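Local coordinates for extracellular solute-binding protein family 5 (Brucella melitensis, PDB 4ONY) that probably captures peptides or related solutes in the periplasm and delivers them to an ABC transporter for import, at residues G45-V51 with F249-E255; L101-K105 with F117-A123; Y140-T144 with M189-P193; G312-N316 with I448-Y452; R325-Q329 with S553-Y557. All coordinates share one frame; numbering follows the deposited sequence.

Interaction 1: G45-V51 with F249-E255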
# COMPACT_ATOMS: atom_id res chain seq x y z
N GLY A 45 -22.15 20.88 -4.23
CA GLY A 45 -21.96 20.77 -2.78
C GLY A 45 -20.54 20.38 -2.49
O GLY A 45 -19.80 20.00 -3.38
N SER A 46 -20.16 20.49 -1.22
CA SER A 46 -18.76 20.40 -0.86
C SER A 46 -18.46 19.19 0.03
O SER A 46 -19.36 18.57 0.59
CB SER A 46 -18.37 21.69 -0.14
OG SER A 46 -19.05 21.77 1.08
N LEU A 47 -17.17 18.91 0.16
CA LEU A 47 -16.65 17.88 1.05
C LEU A 47 -15.54 18.52 1.87
O LEU A 47 -14.72 19.25 1.31
CB LEU A 47 -16.10 16.73 0.25
CG LEU A 47 -15.42 15.60 1.05
CD1 LEU A 47 -16.48 14.80 1.77
CD2 LEU A 47 -14.58 14.70 0.16
N THR A 48 -15.56 18.32 3.18
CA THR A 48 -14.52 18.80 4.07
C THR A 48 -13.97 17.61 4.84
O THR A 48 -14.74 16.84 5.45
CB THR A 48 -15.07 19.89 5.03
OG1 THR A 48 -15.63 20.95 4.26
CG2 THR A 48 -13.96 20.47 5.90
N VAL A 49 -12.66 17.38 4.74
CA VAL A 49 -12.05 16.24 5.40
C VAL A 49 -10.89 16.72 6.23
O VAL A 49 -10.35 17.78 5.92
CB VAL A 49 -11.54 15.18 4.41
CG1 VAL A 49 -12.68 14.73 3.50
CG2 VAL A 49 -10.42 15.75 3.53
N GLY A 50 -10.51 15.94 7.23
CA GLY A 50 -9.40 16.26 8.12
C GLY A 50 -8.23 15.31 7.93
O GLY A 50 -8.42 14.16 7.56
N VAL A 51 -7.02 15.81 8.14
CA VAL A 51 -5.80 14.98 8.21
C VAL A 51 -4.96 15.45 9.38
O VAL A 51 -5.04 16.62 9.77
CB VAL A 51 -4.91 15.04 6.92
CG1 VAL A 51 -5.69 14.62 5.70
CG2 VAL A 51 -4.37 16.44 6.67
N PHE A 249 -17.95 16.74 -6.15
CA PHE A 249 -17.98 17.87 -5.25
C PHE A 249 -17.53 19.11 -6.00
O PHE A 249 -16.56 19.05 -6.75
CB PHE A 249 -17.11 17.62 -4.03
CG PHE A 249 -17.52 16.40 -3.24
CD1 PHE A 249 -18.70 16.42 -2.51
CD2 PHE A 249 -16.74 15.25 -3.25
CE1 PHE A 249 -19.11 15.31 -1.80
CE2 PHE A 249 -17.13 14.15 -2.55
CZ PHE A 249 -18.33 14.18 -1.82
N ASP A 250 -18.22 20.22 -5.82
CA ASP A 250 -17.77 21.46 -6.43
C ASP A 250 -16.67 22.14 -5.62
O ASP A 250 -16.04 23.07 -6.10
CB ASP A 250 -18.93 22.42 -6.74
CG ASP A 250 -19.75 22.79 -5.54
OD1 ASP A 250 -19.23 22.79 -4.40
OD2 ASP A 250 -20.94 23.13 -5.72
N LYS A 251 -16.45 21.66 -4.39
CA LYS A 251 -15.42 22.21 -3.51
C LYS A 251 -14.97 21.12 -2.56
O LYS A 251 -15.81 20.39 -2.02
CB LYS A 251 -15.99 23.37 -2.69
CG LYS A 251 -14.96 23.99 -1.76
CD LYS A 251 -15.38 25.37 -1.30
CE LYS A 251 -16.44 25.24 -0.23
NZ LYS A 251 -16.56 26.57 0.46
N ILE A 252 -13.66 21.03 -2.35
CA ILE A 252 -13.08 20.07 -1.39
C ILE A 252 -12.08 20.81 -0.52
O ILE A 252 -11.16 21.42 -1.05
CB ILE A 252 -12.35 18.90 -2.08
CG1 ILE A 252 -13.34 18.11 -2.94
CG2 ILE A 252 -11.68 18.00 -1.01
CD1 ILE A 252 -12.74 17.06 -3.86
N SER A 253 -12.31 20.81 0.80
CA SER A 253 -11.40 21.44 1.77
C SER A 253 -10.75 20.35 2.58
O SER A 253 -11.41 19.43 3.07
CB SER A 253 -12.13 22.44 2.68
OG SER A 253 -12.93 23.36 1.93
N ILE A 254 -9.43 20.42 2.66
CA ILE A 254 -8.64 19.54 3.50
C ILE A 254 -8.08 20.38 4.67
O ILE A 254 -7.25 21.29 4.47
CB ILE A 254 -7.50 18.91 2.68
CG1 ILE A 254 -8.09 18.28 1.41
CG2 ILE A 254 -6.72 17.89 3.51
CD1 ILE A 254 -7.06 17.57 0.52
N GLU A 255 -8.57 20.06 5.87
CA GLU A 255 -8.17 20.71 7.12
C GLU A 255 -7.16 19.89 7.88
O GLU A 255 -7.20 18.64 7.87
CB GLU A 255 -9.38 20.97 7.97
CG GLU A 255 -10.29 21.96 7.31
CD GLU A 255 -11.36 22.50 8.19
OE1 GLU A 255 -11.61 21.96 9.30
OE2 GLU A 255 -11.98 23.48 7.75
O HOH W 1 -15.28 22.40 1.44
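Leu-47 rests on the ring of Phe-249: its CB stands 3.6 Å from the ring centroid, almost on the ring normal, in a CH-pi contact. With CG anti to the backbone N (chi1 176°), the two methyls run on toward the far rim, where CD2 meets Phe-249 CE2 at 3.8 Å. A branched aliphatic and a flat ring suit this buried spot, since each offers only carbon.

Next to them Gly-45 works through its backbone alone. Its N donates to Asp-250 OD2 at 3.0 Å, arriving from above the carboxylate plane, and its O accepts from Asp-250 N at 2.9 Å. At a phi of 115° the lack of a CB spares a collision with the preceding carbonyl O.

From here the strands run parallel. Leu-47 bonds through N and O to Lys-251 O and Ser-253 N, Val-49 likewise to Ser-253 O and Glu-255 N, and Val-51 N reaches Glu-255 O at 2.8 Å. Leu-47, Val-49, Ile-252 and Ile-254 form an apolar face. On the other, a water joins Thr-48 OG1 to Ser-253 OG, and the extended Glu-255 lays its CD 4.0 Å from Thr-48 CG2. Its OE2 forms a salt bridge with Arg-226, a residue of the pocket holding the bound polyether.

Strand 46-52 is an outermost strand of a mixed four-stranded sheet; strand 251-257 lies between it and antiparallel strand 226-231, while Leu-47 also touches Phe-79 of a loop and Ile-574 of strand 574-575.

Interaction 2: L101-K105 with F117-A123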
# COMPACT_ATOMS: atom_id res chain seq x y z
N LEU A 101 -6.38 9.23 -20.23
CA LEU A 101 -6.64 10.53 -19.52
C LEU A 101 -6.02 11.60 -20.41
O LEU A 101 -6.55 11.82 -21.53
CB LEU A 101 -6.10 10.51 -18.10
CG LEU A 101 -6.46 11.70 -17.21
CD1 LEU A 101 -7.96 11.77 -17.04
CD2 LEU A 101 -5.73 11.63 -15.85
N LEU A 102 -4.87 12.17 -20.05
CA LEU A 102 -4.27 13.17 -20.96
C LEU A 102 -3.91 12.55 -22.32
O LEU A 102 -4.05 13.20 -23.37
CB LEU A 102 -3.05 13.87 -20.34
CG LEU A 102 -3.33 14.92 -19.26
CD1 LEU A 102 -2.06 15.34 -18.57
CD2 LEU A 102 -4.00 16.15 -19.85
N ALA A 103 -3.43 11.30 -22.28
CA ALA A 103 -3.23 10.53 -23.49
C ALA A 103 -4.55 9.87 -23.90
O ALA A 103 -5.12 9.09 -23.14
CB ALA A 103 -2.15 9.49 -23.27
N GLU A 104 -5.04 10.22 -25.07
CA GLU A 104 -6.28 9.64 -25.58
C GLU A 104 -6.03 8.22 -26.09
O GLU A 104 -6.89 7.37 -25.98
CB GLU A 104 -6.85 10.50 -26.72
CG GLU A 104 -8.25 10.08 -27.17
CD GLU A 104 -8.85 11.03 -28.21
OE1 GLU A 104 -8.15 11.92 -28.73
OE2 GLU A 104 -10.04 10.88 -28.49
N LYS A 105 -4.85 8.00 -26.66
CA LYS A 105 -4.46 6.73 -27.23
C LYS A 105 -3.04 6.36 -26.83
O LYS A 105 -2.22 7.21 -26.58
CB LYS A 105 -4.54 6.78 -28.76
CG LYS A 105 -5.93 7.05 -29.31
CD LYS A 105 -6.78 5.78 -29.20
CE LYS A 105 -8.22 6.02 -28.72
NZ LYS A 105 -9.10 6.43 -29.86
N PHE A 117 2.27 7.77 -26.96
CA PHE A 117 1.01 8.34 -26.47
C PHE A 117 0.57 9.40 -27.42
O PHE A 117 1.42 10.17 -27.92
CB PHE A 117 1.23 9.00 -25.11
CG PHE A 117 1.75 8.06 -24.05
CD1 PHE A 117 0.87 7.23 -23.35
CD2 PHE A 117 3.10 8.01 -23.75
CE1 PHE A 117 1.34 6.36 -22.36
CE2 PHE A 117 3.57 7.13 -22.80
CZ PHE A 117 2.69 6.31 -22.09
N THR A 118 -0.72 9.46 -27.67
CA THR A 118 -1.28 10.54 -28.44
C THR A 118 -2.21 11.30 -27.52
O THR A 118 -3.13 10.71 -26.96
CB THR A 118 -2.00 10.02 -29.68
OG1 THR A 118 -1.10 9.19 -30.41
CG2 THR A 118 -2.51 11.16 -30.59
N LEU A 119 -1.93 12.59 -27.34
CA LEU A 119 -2.68 13.43 -26.43
C LEU A 119 -4.06 13.75 -27.00
O LEU A 119 -4.26 13.82 -28.21
CB LEU A 119 -1.95 14.75 -26.18
CG LEU A 119 -0.52 14.64 -25.63
CD1 LEU A 119 0.10 16.03 -25.48
CD2 LEU A 119 -0.55 13.92 -24.31
N ASN A 120 -5.01 13.91 -26.09
CA ASN A 120 -6.35 14.30 -26.43
C ASN A 120 -6.36 15.77 -26.88
O ASN A 120 -5.82 16.63 -26.17
CB ASN A 120 -7.22 14.13 -25.18
CG ASN A 120 -8.69 14.27 -25.48
OD1 ASN A 120 -9.12 15.28 -26.09
ND2 ASN A 120 -9.48 13.29 -25.05
N PRO A 121 -6.92 16.05 -28.05
CA PRO A 121 -6.83 17.47 -28.50
C PRO A 121 -7.60 18.47 -27.64
O PRO A 121 -7.33 19.66 -27.72
CB PRO A 121 -7.39 17.43 -29.92
CG PRO A 121 -8.19 16.15 -29.99
CD PRO A 121 -7.52 15.17 -29.06
N LYS A 122 -8.52 18.01 -26.81
CA LYS A 122 -9.22 18.90 -25.89
C LYS A 122 -8.45 19.23 -24.60
O LYS A 122 -8.92 20.03 -23.80
CB LYS A 122 -10.52 18.26 -25.43
CG LYS A 122 -11.50 17.94 -26.49
CD LYS A 122 -12.64 17.12 -25.86
CE LYS A 122 -13.78 16.97 -26.86
NZ LYS A 122 -14.97 16.33 -26.21
N ALA A 123 -7.31 18.58 -24.37
CA ALA A 123 -6.64 18.73 -23.07
C ALA A 123 -6.16 20.17 -22.86
O ALA A 123 -5.48 20.69 -23.72
CB ALA A 123 -5.47 17.78 -22.98
O HOH W 2 -8.50 11.14 -23.39
O HOH W 3 -5.89 12.10 -29.84
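Glu-104 lays its carboxylate over the side-chain amide of Asn-120, the planes 14° apart and stacked, with CD 3.9 Å from Asn-120 ND2. The overlap sits at a classic beta bulge in the hairpin of strands 97-108 and 114-119. Glu-104 and Lys-105 both face Thr-118, whose O accepts from Glu-104 N at 2.7 Å and from Lys-105 N at 3.2 Å, both donors lying in the carbonyl plane. Thr-118 N returns a bond to Lys-105 O, and beyond the bulge Asn-120 N donates to Leu-102 O.

At the bulge the CB of Glu-104 points toward the partner segment. A chi1 of -171° carries CG away from N and the chain is extended, so that OE1 arrives 3.3 Å from Pro-121 CD; a water links this oxygen to Leu-119 O. Small Ala-103 leaves room for Phe-117, whose CD1 touches its CB at 3.8 Å, and Phe-117 also touches Ile-185 of helix 181-187.

Asparagine suits the hairpin's exit, where a type I turn runs from Asn-120 to Ala-123. Its OD1 takes Lys-122 N on a lone pair, an Asx turn, while ND2 donates at 2.9 Å to a water that also bonds to Leu-101 O.

Interaction 3: Y140-T144 with M189-P193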
# COMPACT_ATOMS: atom_id res chain seq x y z
N TYR A 140 9.84 15.99 -18.57
CA TYR A 140 10.94 15.02 -18.33
C TYR A 140 12.29 15.74 -18.18
O TYR A 140 13.16 15.32 -17.38
CB TYR A 140 10.97 13.89 -19.38
CG TYR A 140 9.84 12.94 -19.10
CD1 TYR A 140 8.55 13.25 -19.47
CD2 TYR A 140 10.04 11.78 -18.36
CE1 TYR A 140 7.48 12.43 -19.13
CE2 TYR A 140 8.99 10.95 -18.01
CZ TYR A 140 7.70 11.26 -18.40
OH TYR A 140 6.63 10.44 -18.03
N ASP A 141 12.46 16.81 -18.94
CA ASP A 141 13.65 17.68 -18.80
C ASP A 141 13.75 18.25 -17.34
O ASP A 141 14.70 17.92 -16.59
CB ASP A 141 13.58 18.80 -19.86
CG ASP A 141 14.74 19.77 -19.77
OD1 ASP A 141 15.76 19.47 -19.15
OD2 ASP A 141 14.62 20.87 -20.31
N ILE A 142 12.74 19.01 -16.92
CA ILE A 142 12.84 19.69 -15.65
C ILE A 142 12.83 18.76 -14.43
O ILE A 142 13.51 19.03 -13.47
CB ILE A 142 11.80 20.82 -15.50
CG1 ILE A 142 12.19 21.73 -14.33
CG2 ILE A 142 10.40 20.29 -15.27
CD1 ILE A 142 11.29 22.95 -14.19
N LEU A 143 12.07 17.67 -14.47
CA LEU A 143 12.02 16.74 -13.35
C LEU A 143 13.30 15.93 -13.21
O LEU A 143 13.70 15.62 -12.10
CB LEU A 143 10.84 15.80 -13.46
CG LEU A 143 9.48 16.44 -13.23
CD1 LEU A 143 8.42 15.39 -13.38
CD2 LEU A 143 9.42 17.02 -11.81
N THR A 144 13.93 15.60 -14.33
CA THR A 144 15.23 14.99 -14.30
C THR A 144 16.27 15.94 -13.68
O THR A 144 17.04 15.54 -12.80
CB THR A 144 15.65 14.56 -15.72
OG1 THR A 144 14.67 13.63 -16.23
CG2 THR A 144 17.02 13.88 -15.67
N MET A 189 3.98 9.59 -13.49
CA MET A 189 4.63 10.85 -13.75
C MET A 189 3.55 11.86 -14.09
O MET A 189 2.60 11.54 -14.78
CB MET A 189 5.60 10.76 -14.94
CG MET A 189 6.92 10.05 -14.65
SD MET A 189 7.90 10.97 -13.44
CE MET A 189 8.99 11.87 -14.53
N PRO A 190 3.70 13.09 -13.62
CA PRO A 190 2.78 14.14 -14.05
C PRO A 190 3.06 14.64 -15.45
O PRO A 190 4.05 14.21 -16.08
CB PRO A 190 3.07 15.24 -13.05
CG PRO A 190 4.55 15.12 -12.85
CD PRO A 190 4.78 13.63 -12.79
N VAL A 191 2.16 15.50 -15.93
CA VAL A 191 2.50 16.42 -16.98
C VAL A 191 2.40 17.82 -16.38
O VAL A 191 1.39 18.18 -15.78
CB VAL A 191 1.60 16.25 -18.24
CG1 VAL A 191 2.07 17.17 -19.35
CG2 VAL A 191 1.65 14.82 -18.73
N LEU A 192 3.47 18.60 -16.59
CA LEU A 192 3.67 19.95 -16.08
C LEU A 192 3.56 21.01 -17.20
O LEU A 192 3.92 20.74 -18.35
CB LEU A 192 5.07 20.09 -15.48
CG LEU A 192 5.42 19.09 -14.38
CD1 LEU A 192 6.80 19.33 -13.79
CD2 LEU A 192 4.38 19.13 -13.24
N PRO A 193 3.07 22.21 -16.87
CA PRO A 193 2.89 23.29 -17.84
C PRO A 193 4.13 24.15 -18.08
O PRO A 193 4.46 24.99 -17.22
CB PRO A 193 1.80 24.14 -17.21
CG PRO A 193 1.96 23.94 -15.74
CD PRO A 193 2.48 22.54 -15.57
O HOH W 4 4.33 12.06 -18.05
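The helical backbone bearing Tyr-140, Ile-142 and Leu-143 keeps well away from the irregular chain bearing Met-189, Pro-190 and Leu-192, the nearest CA pair, Tyr-140 and Val-191, being 8.7 Å apart. Side chains and one water therefore bridge the gap.

Tyr-140 and Met-189 come from opposite directions. The phenol OH lies 3.3 Å from Met-189 CB, and the methionine then folds back along the ring, bent at chi2 (-65°) and again at chi3, until CE reaches Tyr-140 CE2 at 3.6 Å. Its sulfur stands oblique to the ring, 5.5 Å from SD to centroid, a Met-aromatic contact. An unbranched, flexible thioether suits this curved path. Its CE also meets Leu-143 CD1 tip to tip at 3.7 Å, and the same leucine methyl touches Pro-190 CG. Further along the loop, Leu-192 CD1 fits against Ile-142 CG2 and Leu-143 CG, each 4.0 Å away.

These contacts pack helix 133-146 against the loop that follows helix 181-187. Thr-139 OG1 bonds to Leu-192 N, and Phe-171 meets the Tyr-140 ring edge-to-face.

Across the two segments the chemistry is almost wholly apolar, which places the burden on shape. The polar exception is the phenol: a water 2.8 Å from Tyr-140 OH donates to Pro-190 O, giving the hydroxyl of a buried tyrosine and the carbonyl of Pro-190 a shared polar partner.

Interaction 4: G312-N316 with I448-Y452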
# COMPACT_ATOMS: atom_id res chain seq x y z
N GLY A 312 3.47 -8.17 11.95
CA GLY A 312 3.92 -9.38 12.62
C GLY A 312 5.10 -9.16 13.52
O GLY A 312 5.78 -8.12 13.40
N PHE A 313 5.38 -10.15 14.40
CA PHE A 313 6.66 -10.16 15.08
C PHE A 313 7.66 -10.71 14.10
O PHE A 313 7.34 -11.64 13.35
CB PHE A 313 6.64 -11.03 16.32
CG PHE A 313 5.80 -10.51 17.43
CD1 PHE A 313 6.22 -9.43 18.20
CD2 PHE A 313 4.60 -11.12 17.76
CE1 PHE A 313 5.48 -8.97 19.26
CE2 PHE A 313 3.85 -10.66 18.86
CZ PHE A 313 4.30 -9.58 19.61
N VAL A 314 8.83 -10.10 14.03
CA VAL A 314 9.87 -10.46 13.11
C VAL A 314 11.04 -11.07 13.83
O VAL A 314 11.56 -10.49 14.76
CB VAL A 314 10.37 -9.25 12.30
CG1 VAL A 314 11.37 -9.71 11.26
CG2 VAL A 314 9.22 -8.59 11.54
N PHE A 315 11.43 -12.27 13.44
CA PHE A 315 12.61 -12.93 13.98
C PHE A 315 13.84 -12.44 13.21
O PHE A 315 13.88 -12.58 11.98
CB PHE A 315 12.56 -14.45 13.76
CG PHE A 315 11.43 -15.17 14.49
CD1 PHE A 315 11.56 -15.51 15.84
CD2 PHE A 315 10.31 -15.57 13.80
CE1 PHE A 315 10.55 -16.20 16.52
CE2 PHE A 315 9.28 -16.25 14.46
CZ PHE A 315 9.41 -16.56 15.82
N ASN A 316 14.85 -11.93 13.92
CA ASN A 316 16.15 -11.71 13.27
C ASN A 316 16.94 -13.01 13.13
O ASN A 316 17.67 -13.40 14.04
CB ASN A 316 17.01 -10.68 14.00
CG ASN A 316 18.25 -10.28 13.23
OD1 ASN A 316 18.51 -10.78 12.13
ND2 ASN A 316 19.07 -9.39 13.83
N ILE A 448 1.06 -5.58 23.05
CA ILE A 448 1.01 -6.87 22.35
C ILE A 448 2.24 -7.75 22.65
O ILE A 448 2.14 -8.97 22.76
CB ILE A 448 0.75 -6.70 20.84
CG1 ILE A 448 0.29 -7.99 20.22
CG2 ILE A 448 1.94 -6.22 20.06
CD1 ILE A 448 -1.04 -8.46 20.77
N ALA A 449 3.38 -7.13 22.85
CA ALA A 449 4.58 -7.87 23.22
C ALA A 449 4.43 -8.51 24.61
O ALA A 449 4.85 -9.65 24.84
CB ALA A 449 5.78 -6.96 23.20
N LEU A 450 3.81 -7.77 25.53
CA LEU A 450 3.51 -8.27 26.86
C LEU A 450 2.63 -9.49 26.78
O LEU A 450 2.84 -10.42 27.51
CB LEU A 450 2.81 -7.20 27.72
CG LEU A 450 3.78 -6.15 28.31
CD1 LEU A 450 3.02 -4.91 28.81
CD2 LEU A 450 4.59 -6.76 29.48
N ALA A 451 1.64 -9.47 25.90
CA ALA A 451 0.76 -10.62 25.76
C ALA A 451 1.54 -11.84 25.23
O ALA A 451 1.38 -12.94 25.74
CB ALA A 451 -0.43 -10.29 24.88
N TYR A 452 2.42 -11.64 24.24
CA TYR A 452 3.21 -12.72 23.70
C TYR A 452 4.19 -13.24 24.77
O TYR A 452 4.37 -14.46 24.94
CB TYR A 452 3.97 -12.23 22.47
CG TYR A 452 4.68 -13.23 21.61
CD1 TYR A 452 4.26 -14.56 21.53
CD2 TYR A 452 5.70 -12.84 20.77
CE1 TYR A 452 4.90 -15.49 20.71
CE2 TYR A 452 6.33 -13.75 19.91
CZ TYR A 452 5.93 -15.10 19.90
OH TYR A 452 6.53 -16.02 19.04
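An offset aromatic stack between Phe-313 and Tyr-452 joins a central strand to a covering helix in an alpha/beta lobe. Phe-313 belongs to strand 310-315, which lies between strands 557-562 and 484-489 of a mixed six-stranded sheet. Tyr-452 belongs to helix 443-458, the connection in a beta-alpha-beta crossover between the parallel strands 435-440 and 462-467. The short strand and helix axes pass 11.2 Å apart at 67°, a gap that large flat side chains can span.

The side chains run antiparallel past one another, with ring centroids 4.7 Å apart and planes inclined by 26°. Tyr-452 CD2 is the atom over the phenylalanine face, offset toward the rim and 3.4 Å from Phe-313 CE2. The trans chi1 of the tyrosine (-170°) swings its ring out from the helix toward the sheet. Phenylalanine suits the sheet side, being all carbon among Met-484, Leu-560 and the helix; tyrosine suits the helix side because its ring stacks while its OH, beyond the overlap, bonds to Leu-331 O.

The tip of the Phe-313 ring also meets the helix. Ile-448 CG2 touches Phe-313 CZ at 4.1 Å, and Ile-448 O lies in the ring plane at the edge, 3.9 Å from that same CZ.

Interaction 5: R325-Q329 with S553-Y557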
# COMPACT_ATOMS: atom_id res chain seq x y z
N ARG A 325 14.79 -22.70 11.59
CA ARG A 325 13.40 -22.47 11.30
C ARG A 325 12.42 -23.28 12.12
O ARG A 325 11.25 -22.89 12.24
CB ARG A 325 13.08 -22.73 9.82
CG ARG A 325 13.04 -24.20 9.43
CD ARG A 325 12.67 -24.31 7.92
NE ARG A 325 12.46 -25.71 7.50
CZ ARG A 325 12.23 -26.05 6.23
NH1 ARG A 325 12.25 -25.10 5.29
NH2 ARG A 325 12.00 -27.29 5.90
N ARG A 326 12.86 -24.43 12.64
CA ARG A 326 12.02 -25.22 13.51
C ARG A 326 11.75 -24.49 14.83
O ARG A 326 10.66 -24.62 15.42
CB ARG A 326 12.67 -26.59 13.82
CG ARG A 326 12.85 -27.46 12.59
CD ARG A 326 13.70 -28.69 12.85
NE ARG A 326 15.02 -28.27 13.28
CZ ARG A 326 16.02 -29.09 13.57
NH1 ARG A 326 15.86 -30.42 13.45
NH2 ARG A 326 17.17 -28.60 13.97
N VAL A 327 12.76 -23.77 15.33
CA VAL A 327 12.59 -22.96 16.54
C VAL A 327 11.61 -21.80 16.27
O VAL A 327 10.70 -21.52 17.08
CB VAL A 327 13.95 -22.44 17.02
CG1 VAL A 327 13.80 -21.43 18.15
CG2 VAL A 327 14.86 -23.59 17.46
N ARG A 328 11.79 -21.11 15.15
CA ARG A 328 10.87 -20.04 14.76
C ARG A 328 9.44 -20.57 14.63
O ARG A 328 8.50 -19.96 15.13
CB ARG A 328 11.32 -19.35 13.45
CG ARG A 328 12.70 -18.72 13.61
CD ARG A 328 13.03 -17.79 12.50
NE ARG A 328 12.99 -18.46 11.18
CZ ARG A 328 13.99 -19.01 10.53
NH1 ARG A 328 15.18 -19.11 11.06
NH2 ARG A 328 13.78 -19.48 9.31
N GLN A 329 9.29 -21.73 14.01
CA GLN A 329 7.97 -22.35 13.86
C GLN A 329 7.31 -22.61 15.22
O GLN A 329 6.15 -22.26 15.42
CB GLN A 329 8.11 -23.66 13.09
CG GLN A 329 6.83 -24.36 12.62
CD GLN A 329 7.16 -25.77 12.08
OE1 GLN A 329 8.34 -26.22 12.05
NE2 GLN A 329 6.17 -26.44 11.68
N SER A 553 6.58 -20.70 5.14
CA SER A 553 7.27 -21.94 5.52
C SER A 553 8.61 -21.68 6.21
O SER A 553 9.17 -22.57 6.82
CB SER A 553 7.48 -22.84 4.31
OG SER A 553 6.24 -23.28 3.78
N GLY A 554 9.10 -20.45 6.12
CA GLY A 554 10.29 -20.05 6.83
C GLY A 554 10.05 -19.51 8.24
O GLY A 554 11.01 -19.29 8.97
N ASP A 555 8.80 -19.27 8.61
CA ASP A 555 8.48 -18.60 9.88
C ASP A 555 9.44 -17.41 10.17
O ASP A 555 10.09 -17.31 11.23
CB ASP A 555 8.45 -19.61 11.03
CG ASP A 555 7.29 -20.56 10.90
OD1 ASP A 555 6.16 -20.19 11.34
OD2 ASP A 555 7.50 -21.67 10.36
N TYR A 556 9.48 -16.48 9.21
CA TYR A 556 10.25 -15.27 9.38
C TYR A 556 9.50 -14.23 10.19
O TYR A 556 10.12 -13.47 10.90
CB TYR A 556 10.64 -14.72 8.01
CG TYR A 556 11.48 -15.68 7.18
CD1 TYR A 556 12.72 -16.08 7.62
CD2 TYR A 556 11.03 -16.19 6.00
CE1 TYR A 556 13.50 -16.95 6.90
CE2 TYR A 556 11.80 -17.04 5.25
CZ TYR A 556 13.04 -17.42 5.68
OH TYR A 556 13.79 -18.31 4.94
N TYR A 557 8.17 -14.23 10.05
CA TYR A 557 7.25 -13.42 10.81
C TYR A 557 6.34 -14.33 11.61
O TYR A 557 6.07 -15.48 11.20
CB TYR A 557 6.38 -12.56 9.90
CG TYR A 557 7.01 -11.30 9.32
CD1 TYR A 557 8.23 -11.33 8.69
CD2 TYR A 557 6.36 -10.09 9.38
CE1 TYR A 557 8.76 -10.19 8.12
CE2 TYR A 557 6.91 -8.96 8.84
CZ TYR A 557 8.10 -9.02 8.21
OH TYR A 557 8.66 -7.91 7.68
O HOH W 5 14.43 -20.71 6.39
O HOH W 6 4.59 -21.28 13.34
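Arg-328 leaves its helix with CB already against Asp-555, 3.3 Å from Asp-555 O and close to Asp-555 CB. CG passes the same carbonyl, and CD is nearer again, at 3.2 Å from Asp-555 O. There the chain bends (chi3 -58°), turning the guanidinium edge toward the preceding carbonyl. NE donates to Gly-554 O at 3.1 Å and NH2 to that oxygen at 2.8 Å, a side-on grip by two nitrogens on one atom, lying within 8° of the guanidinium plane. NE also has a weak bond to Asp-555 O. NH1 turns elsewhere, to Phe-322 O, while NH2 lies 3.5 Å from Tyr-556 CE1. The in-plane bonds fix the rotation of the guanidinium, and Arg-325 CA covers one of its faces; arginine suits the place because its several planar donors can serve separate carbonyls at once.

Close by, Asp-555 sets OD2 3.4 Å from Gln-329 CB, and a water joins its OD1 to Gln-329 O. Its charge is met by Arg-384 in a salt bridge. Gly-554 fits where Tyr-556 crowds in, and its O also lies over the Tyr-556 ring.

Asp-555, with positive phi, is the first residue to leave helical geometry after helix 537-553. The arrangement is an arginine side chain serving main-chain carbonyls at a helix C-terminus, and it fastens the start of helix 325-333 to the turn leading into strand 557-562.

Along the chain, interaction 1 encloses interactions 2 and 3, which follow one another, whereas interactions 4 and 5 come later with alternating segments. Interactions 2 and 3, centres about 16 Å apart, touch where Leu-102 CD1 meets Val-191 CG2, joining strand 97-108 of the hairpin to the loop that packs on helix 133-146. Interaction 1 lies in a separate four-stranded sheet, its centre about 29 Å from that of interaction 2. Interactions 4 and 5, centres about 13 Å apart, meet at the six-stranded sheet, where Phe-315 N probably bonds to Tyr-556 O just before strand 557-562. Both lie across the chain's centre from interactions 2 and 3, centres about 44 to 51 Å away, consistent with the distinct lobes of family 5 solute-binding proteins.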